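Local coordinates for protein diguanylate cyclase (Marinobacter aquaeolei VT8, PDB 3IGN) that probably makes the second messenger c-di-GMP from two GTP molecules through its GGDEF domain, which is seen here with c-di-GMP bound, at residues G133-T138 with M145-K150; D55-L60 with T121-I126. All blocks are in the same frame, centred on the assembly; numbering follows the deposited sequence.

Interaction 1. Residues G133-T138 with M145-K150; sequences GIAQLT and MQWMQK
This is a buried strand-helix contact in which A135 and L137 receive W147. It lies within a beta-alpha-beta unit of the GGDEF domain, where helix 144-160 links the parallel strands 130-136 and 166-168. The helix segment runs at 137° to the strand segment. The indole of W147 is the centre of the contact. L137 covers one face of it. CD1 of L137 sits 3.8 Å from the centroid of the five-membered ring of W147, a CH-pi contact close to the ring normal. CB of L137 lies nearer the rim of the same face, 3.6 Å from CE2 of W147. CG of L137 is anti to the backbone N (chi1 -177°), which lays the branch across the indole. Beyond these segments, V26 of helix 19-36 and L42 of strand 40-47 also touch W147. A phenylalanine in place of W147 would probably leave the carbonyl of A135 without its indole N-H, and L137 without the five-membered ring it lies over. Farther along the helix, CB of K150 meets CB of A135 at 3.9 Å, while the rest of the lysine leads away. The one hydrogen bond between the segments runs from W147 NE1 to A135 O, 3.0 Å long, with the oxygen close to the indole plane.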
ATOM      1  N   GLY A 133       3.264   6.377  -0.371  1.00 23.45           N
ATOM      2  CA  GLY A 133       3.779   7.039  -1.556  1.00 21.17           C
ATOM      3  C   GLY A 133       2.852   6.815  -2.731  1.00 21.73           C
ATOM      4  O   GLY A 133       2.406   5.694  -2.962  1.00 22.49           O
ATOM      5  N   ILE A 134       2.571   7.881  -3.474  1.00 21.37           N
ATOM      6  CA  ILE A 134       1.673   7.825  -4.628  1.00 21.64           C
ATOM      7  C   ILE A 134       2.402   8.238  -5.900  1.00 23.28           C
ATOM      8  O   ILE A 134       3.177   9.187  -5.900  1.00 23.91           O
ATOM      9  CB  ILE A 134       0.480   8.804  -4.458  1.00 21.16           C
ATOM     10  CG1 ILE A 134      -0.415   8.377  -3.298  1.00 21.12           C
ATOM     11  CG2 ILE A 134      -0.333   8.890  -5.761  1.00 22.50           C
ATOM     12  CD1 ILE A 134      -1.386   9.476  -2.885  1.00 21.23           C
ATOM     13  N   ALA A 135       2.157   7.513  -6.985  1.00 22.89           N
ATOM     14  CA  ALA A 135       2.750   7.861  -8.257  1.00 21.98           C
ATOM     15  C   ALA A 135       1.720   7.661  -9.355  1.00 21.94           C
ATOM     16  O   ALA A 135       1.312   6.530  -9.644  1.00 19.62           O
ATOM     17  CB  ALA A 135       3.994   7.010  -8.542  1.00 24.36           C
ATOM     18  N   GLN A 136       1.267   8.761  -9.943  1.00 21.93           N
ATOM     19  CA  GLN A 136       0.333   8.643 -11.053  1.00 21.41           C
ATOM     20  C   GLN A 136       1.216   8.292 -12.242  1.00 21.62           C
ATOM     21  O   GLN A 136       2.328   8.803 -12.375  1.00 21.06           O
ATOM     22  CB  GLN A 136      -0.412   9.958 -11.316  1.00 20.96           C
ATOM     23  CG  GLN A 136      -1.214   9.916 -12.631  1.00 21.31           C
ATOM     24  CD  GLN A 136      -2.177  11.080 -12.784  1.00 25.03           C
ATOM     25  OE1 GLN A 136      -2.252  11.949 -11.922  1.00 27.80           O
ATOM     26  NE2 GLN A 136      -2.924  11.099 -13.895  1.00 22.21           N
ATOM     27  N   LEU A 137       0.735   7.406 -13.100  1.00 19.89           N
ATOM     28  CA  LEU A 137       1.499   7.000 -14.262  1.00 19.71           C
ATOM     29  C   LEU A 137       1.518   8.056 -15.360  1.00 20.45           C
ATOM     30  O   LEU A 137       0.477   8.586 -15.742  1.00 21.21           O
ATOM     31  CB  LEU A 137       0.930   5.688 -14.809  1.00 20.20           C
ATOM     32  CG  LEU A 137       1.618   5.017 -16.002  1.00 20.62           C
ATOM     33  CD1 LEU A 137       3.092   4.776 -15.719  1.00 20.77           C
ATOM     34  CD2 LEU A 137       0.904   3.695 -16.302  1.00 18.74           C
ATOM     35  N   THR A 138       2.717   8.369 -15.844  1.00 21.15           N
ATOM     36  CA  THR A 138       2.905   9.332 -16.928  1.00 22.34           C
ATOM     37  C   THR A 138       3.515   8.534 -18.078  1.00 22.20           C
ATOM     38  O   THR A 138       3.695   7.325 -17.970  1.00 23.36           O
ATOM     39  CB  THR A 138       3.896  10.447 -16.540  1.00 24.61           C
ATOM     40  OG1 THR A 138       5.230   9.922 -16.537  1.00 23.45           O
ATOM     41  CG2 THR A 138       3.572  10.990 -15.165  1.00 25.29           C
HETATM   42  N   MSE A 145       7.868  -1.589 -13.788  1.00 22.27           N
HETATM   43  CA  MSE A 145       8.744  -1.536 -12.632  1.00 23.74           C
HETATM   44  C   MSE A 145       9.274  -0.132 -12.388  1.00 22.16           C
HETATM   45  O   MSE A 145       9.510   0.250 -11.247  1.00 23.72           O
HETATM   46  CB  MSE A 145       9.871  -2.548 -12.796  1.00 27.93           C
HETATM   47  CG  MSE A 145       9.320  -3.952 -12.861  1.00 46.38           C
HETATM   48 SE   MSE A 145      10.676  -5.293 -12.822  1.00 68.41          SE
HETATM   49  CE  MSE A 145      11.050  -5.230 -10.926  1.00 69.47           C
ATOM     50  N   GLN A 146       9.436   0.646 -13.451  1.00 22.90           N
ATOM     51  CA  GLN A 146       9.900   2.023 -13.296  1.00 21.81           C
ATOM     52  C   GLN A 146       8.772   2.859 -12.687  1.00 22.17           C
ATOM     53  O   GLN A 146       9.019   3.862 -12.021  1.00 24.42           O
ATOM     54  CB  GLN A 146      10.357   2.583 -14.651  1.00 20.90           C
ATOM     55  CG  GLN A 146      11.693   1.992 -15.101  1.00 24.17           C
ATOM     56  CD  GLN A 146      12.140   2.488 -16.464  1.00 30.72           C
ATOM     57  OE1 GLN A 146      11.651   3.506 -16.962  1.00 30.12           O
ATOM     58  NE2 GLN A 146      13.083   1.773 -17.074  1.00 35.14           N
ATOM     59  N   TRP A 147       7.533   2.427 -12.911  1.00 22.19           N
ATOM     60  CA  TRP A 147       6.360   3.093 -12.352  1.00 21.32           C
ATOM     61  C   TRP A 147       6.358   2.790 -10.847  1.00 20.91           C
ATOM     62  O   TRP A 147       6.161   3.677 -10.013  1.00 21.83           O
ATOM     63  CB  TRP A 147       5.089   2.539 -13.022  1.00 21.75           C
ATOM     64  CG  TRP A 147       3.788   3.086 -12.499  1.00 19.79           C
ATOM     65  CD1 TRP A 147       3.588   4.276 -11.851  1.00 18.18           C
ATOM     66  CD2 TRP A 147       2.495   2.487 -12.641  1.00 17.62           C
ATOM     67  NE1 TRP A 147       2.251   4.454 -11.582  1.00 18.31           N
ATOM     68  CE2 TRP A 147       1.557   3.374 -12.058  1.00 18.43           C
ATOM     69  CE3 TRP A 147       2.035   1.285 -13.203  1.00 19.50           C
ATOM     70  CZ2 TRP A 147       0.180   3.100 -12.023  1.00 18.10           C
ATOM     71  CZ3 TRP A 147       0.654   1.012 -13.165  1.00 20.20           C
ATOM     72  CH2 TRP A 147      -0.247   1.917 -12.580  1.00 21.01           C
HETATM   73  N   MSE A 148       6.586   1.529 -10.507  1.00 21.33           N
HETATM   74  CA  MSE A 148       6.626   1.130  -9.109  1.00 22.27           C
HETATM   75  C   MSE A 148       7.752   1.875  -8.390  1.00 22.64           C
HETATM   76  O   MSE A 148       7.623   2.237  -7.215  1.00 24.35           O
HETATM   77  CB  MSE A 148       6.842  -0.381  -9.006  1.00 25.35           C
HETATM   78  CG  MSE A 148       5.641  -1.194  -9.443  1.00 28.49           C
HETATM   79 SE   MSE A 148       5.910  -3.088  -9.126  1.00 42.94          SE
HETATM   80  CE  MSE A 148       6.415  -2.983  -7.269  1.00 40.06           C
ATOM     81  N   GLN A 149       8.852   2.083  -9.103  1.00 22.88           N
ATOM     82  CA  GLN A 149      10.000   2.780  -8.546  1.00 26.00           C
ATOM     83  C   GLN A 149       9.634   4.192  -8.122  1.00 24.55           C
ATOM     84  O   GLN A 149      10.057   4.653  -7.070  1.00 23.50           O
ATOM     85  CB  GLN A 149      11.148   2.821  -9.559  1.00 29.83           C
ATOM     86  CG  GLN A 149      12.380   3.559  -9.056  1.00 34.55           C
ATOM     87  CD  GLN A 149      13.612   3.275  -9.893  1.00 43.56           C
ATOM     88  OE1 GLN A 149      13.611   2.368 -10.730  1.00 49.40           O
ATOM     89  NE2 GLN A 149      14.676   4.037  -9.663  1.00 44.83           N
ATOM     90  N   LYS A 150       8.844   4.884  -8.939  1.00 24.55           N
ATOM     91  CA  LYS A 150       8.434   6.247  -8.613  1.00 24.15           C
ATOM     92  C   LYS A 150       7.580   6.299  -7.353  1.00 23.82           C
ATOM     93  O   LYS A 150       7.720   7.213  -6.537  1.00 23.87           O
ATOM     94  CB  LYS A 150       7.671   6.878  -9.782  1.00 24.22           C
ATOM     95  CG  LYS A 150       8.540   7.175 -10.988  1.00 28.82           C
ATOM     96  CD  LYS A 150       9.705   8.100 -10.637  1.00 33.00           C
ATOM     97  CE  LYS A 150       9.332   9.571 -10.709  1.00 37.42           C
ATOM     98  NZ  LYS A 150      10.516  10.431 -10.420  1.00 41.16           N
TER

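Interaction 2. Residues D55-L60 with T121-I126; sequences DTYGHL and TSAGDI
Y57 packs against A123 and I126, at the turn and second strand of a small beta hairpin in the GGDEF domain. The hairpin pairs strands 119-120 and 125-126. Y57 lies at the end of helix 50-57. G58 follows with positive phi and takes the N-cap position of helix 59-74, so the hairpin abuts a junction between two helices.

T121 opens the turn. T121 N bonds to G124 O at 3.2 Å, and a weaker bond returns from G124 N to T121 O. S122 and A123 occupy the two middle positions of this beta turn. The methyl of A123 points toward the tyrosine and lies near the plane of its ring, at the edge. CB of A123 is 4.0 Å from CB of Y57. The same methyl comes close to the backbone oxygen of Y57.

G124 follows, with phi 162°. A side chain here would press on the carbonyl oxygen of A123 and sit tight against the ring of Y57. D125 starts the strand and points away from the tyrosine. I126 points back toward it and is buried. The backbone of I126 bonds with V119 on the partner strand. The I126 and Y57 side chains run alongside each other, pointing opposite ways. CG1 of I126 is anti to its carbonyl carbon (chi1 -48°), which brings CG1 and CD1 over one face of the tyrosine. T56 CG2 lies over the opposite face, toward its rim. CD1 of I126 reaches CG of Y57 at 3.9 Å. CG1 of I126 makes a CH-pi contact over the ring centre, 4.2 Å from the centroid of the Y57 ring and 10° off its normal.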
ATOM      1  N   ASP A  55       9.842  -5.975  17.735  1.00 40.52           N
ATOM      2  CA  ASP A  55      10.799  -6.265  18.796  1.00 44.74           C
ATOM      3  C   ASP A  55      10.153  -6.089  20.162  1.00 45.10           C
ATOM      4  O   ASP A  55      10.261  -6.956  21.028  1.00 48.46           O
ATOM      5  CB  ASP A  55      12.016  -5.333  18.707  1.00 47.26           C
ATOM      6  CG  ASP A  55      12.910  -5.642  17.524  1.00 48.10           C
ATOM      7  OD1 ASP A  55      12.783  -6.739  16.945  1.00 48.60           O
ATOM      8  OD2 ASP A  55      13.758  -4.791  17.186  1.00 47.86           O
ATOM      9  N   THR A  56       9.472  -4.960  20.333  1.00 42.95           N
ATOM     10  CA  THR A  56       8.825  -4.604  21.588  1.00 41.53           C
ATOM     11  C   THR A  56       7.636  -5.461  22.009  1.00 39.08           C
ATOM     12  O   THR A  56       7.592  -5.947  23.138  1.00 40.55           O
ATOM     13  CB  THR A  56       8.360  -3.137  21.549  1.00 43.50           C
ATOM     14  OG1 THR A  56       9.431  -2.312  21.075  1.00 44.06           O
ATOM     15  CG2 THR A  56       7.951  -2.669  22.939  1.00 44.68           C
ATOM     16  N   TYR A  57       6.672  -5.649  21.115  1.00 36.62           N
ATOM     17  CA  TYR A  57       5.486  -6.424  21.463  1.00 37.73           C
ATOM     18  C   TYR A  57       5.467  -7.889  21.037  1.00 36.55           C
ATOM     19  O   TYR A  57       4.553  -8.629  21.402  1.00 39.66           O
ATOM     20  CB  TYR A  57       4.247  -5.715  20.925  1.00 39.15           C
ATOM     21  CG  TYR A  57       4.110  -4.313  21.468  1.00 42.15           C
ATOM     22  CD1 TYR A  57       4.744  -3.237  20.847  1.00 43.64           C
ATOM     23  CD2 TYR A  57       3.393  -4.069  22.641  1.00 44.46           C
ATOM     24  CE1 TYR A  57       4.669  -1.952  21.381  1.00 46.35           C
ATOM     25  CE2 TYR A  57       3.315  -2.792  23.184  1.00 45.58           C
ATOM     26  CZ  TYR A  57       3.953  -1.740  22.552  1.00 48.25           C
ATOM     27  OH  TYR A  57       3.882  -0.474  23.092  1.00 52.34           O
ATOM     28  N   GLY A  58       6.471  -8.313  20.278  1.00 29.60           N
ATOM     29  CA  GLY A  58       6.507  -9.700  19.835  1.00 28.94           C
ATOM     30  C   GLY A  58       5.981  -9.847  18.422  1.00 34.66           C
ATOM     31  O   GLY A  58       5.184  -9.024  17.970  1.00 36.24           O
ATOM     32  N   HIS A  59       6.403 -10.900  17.725  1.00 34.58           N
ATOM     33  CA  HIS A  59       5.978 -11.108  16.347  1.00 35.36           C
ATOM     34  C   HIS A  59       4.477 -11.328  16.161  1.00 34.23           C
ATOM     35  O   HIS A  59       3.914 -10.929  15.135  1.00 34.95           O
ATOM     36  CB  HIS A  59       6.765 -12.265  15.710  1.00 38.64           C
ATOM     37  CG  HIS A  59       6.288 -13.627  16.107  1.00 43.30           C
ATOM     38  ND1 HIS A  59       6.811 -14.320  17.179  1.00 45.28           N
ATOM     39  CD2 HIS A  59       5.337 -14.426  15.568  1.00 43.74           C
ATOM     40  CE1 HIS A  59       6.204 -15.489  17.281  1.00 43.89           C
ATOM     41  NE2 HIS A  59       5.305 -15.578  16.317  1.00 44.29           N
ATOM     42  N   LEU A  60       3.826 -11.951  17.140  1.00 33.65           N
ATOM     43  CA  LEU A  60       2.389 -12.190  17.056  1.00 31.92           C
ATOM     44  C   LEU A  60       1.671 -10.846  17.007  1.00 32.24           C
ATOM     45  O   LEU A  60       0.682 -10.677  16.294  1.00 34.01           O
ATOM     46  CB  LEU A  60       1.907 -12.982  18.274  1.00 35.00           C
ATOM     47  CG  LEU A  60       1.333 -14.382  18.050  1.00 38.40           C
ATOM     48  CD1 LEU A  60       2.153 -15.140  17.021  1.00 39.18           C
ATOM     49  CD2 LEU A  60       1.306 -15.119  19.384  1.00 38.26           C
ATOM     50  N   THR A 121      -3.894  -6.438  21.163  1.00 57.52           N
ATOM     51  CA  THR A 121      -3.106  -7.667  21.085  1.00 59.79           C
ATOM     52  C   THR A 121      -2.899  -8.262  22.479  1.00 61.14           C
ATOM     53  O   THR A 121      -3.163  -7.605  23.496  1.00 59.93           O
ATOM     54  CB  THR A 121      -1.758  -7.380  20.440  1.00 61.00           C
ATOM     55  N   SER A 122      -2.419  -9.502  22.526  1.00 60.33           N
ATOM     56  CA  SER A 122      -2.181 -10.180  23.793  1.00 59.44           C
ATOM     57  C   SER A 122      -0.962  -9.599  24.504  1.00 58.63           C
ATOM     58  O   SER A 122      -0.760  -9.834  25.699  1.00 60.39           O
ATOM     59  CB  SER A 122      -1.980 -11.675  23.548  1.00 60.41           C
ATOM     60  N   ALA A 123      -0.155  -8.834  23.776  1.00 54.41           N
ATOM     61  CA  ALA A 123       1.039  -8.231  24.353  1.00 52.47           C
ATOM     62  C   ALA A 123       0.727  -6.831  24.870  1.00 53.46           C
ATOM     63  O   ALA A 123       1.394  -6.337  25.786  1.00 55.13           O
ATOM     64  CB  ALA A 123       2.145  -8.165  23.298  1.00 52.68           C
ATOM     65  N   GLY A 124      -0.286  -6.199  24.282  1.00 54.49           N
ATOM     66  CA  GLY A 124      -0.656  -4.860  24.704  1.00 54.70           C
ATOM     67  C   GLY A 124      -1.499  -4.147  23.669  1.00 52.88           C
ATOM     68  O   GLY A 124      -1.703  -4.648  22.562  1.00 51.88           O
ATOM     69  N   ASP A 125      -2.009  -2.974  24.031  1.00 51.99           N
ATOM     70  CA  ASP A 125      -2.822  -2.172  23.114  1.00 51.67           C
ATOM     71  C   ASP A 125      -1.925  -1.232  22.325  1.00 51.96           C
ATOM     72  O   ASP A 125      -1.372  -0.279  22.864  1.00 52.32           O
ATOM     73  CB  ASP A 125      -3.873  -1.394  23.894  1.00 52.41           C
ATOM     74  CG  ASP A 125      -5.225  -2.062  23.851  1.00 54.45           C
ATOM     75  OD1 ASP A 125      -5.284  -3.271  23.546  1.00 53.10           O
ATOM     76  OD2 ASP A 125      -6.233  -1.386  24.129  1.00 56.03           O
ATOM     77  N   ILE A 126      -1.813  -1.518  21.034  1.00 50.88           N
ATOM     78  CA  ILE A 126      -0.952  -0.789  20.113  1.00 48.64           C
ATOM     79  C   ILE A 126      -1.573   0.264  19.206  1.00 46.30           C
ATOM     80  O   ILE A 126      -2.685   0.111  18.707  1.00 46.78           O
ATOM     81  CB  ILE A 126      -0.245  -1.776  19.165  1.00 45.56           C
ATOM     82  CG1 ILE A 126       0.360  -2.929  19.958  1.00 41.74           C
ATOM     83  CG2 ILE A 126       0.813  -1.044  18.353  1.00 47.66           C
ATOM     84  CD1 ILE A 126       0.973  -4.005  19.094  1.00 38.80           C
TER

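How the interactions relate
Interactions 1 and 2 belong to the same GGDEF domain but lie on opposite sides of its centre. Their centres are 34 Å apart, and their nearest atoms about 20 Å. The chain connects them directly, since strand 125-126 of interaction 2 is followed by strand 130-136 of interaction 1. Interaction 1 is nearer the c-di-GMP sites. The side chain of Q136 is about 11 Å from a bound c-di-GMP and about 8 Å from that of T98, a ligand-binding residue. Q136 OE1 also bonds to A100 N, at the start of helix 100-115, which carries the ligand residue R109. Interaction 2 lies away from these sites, at the periphery.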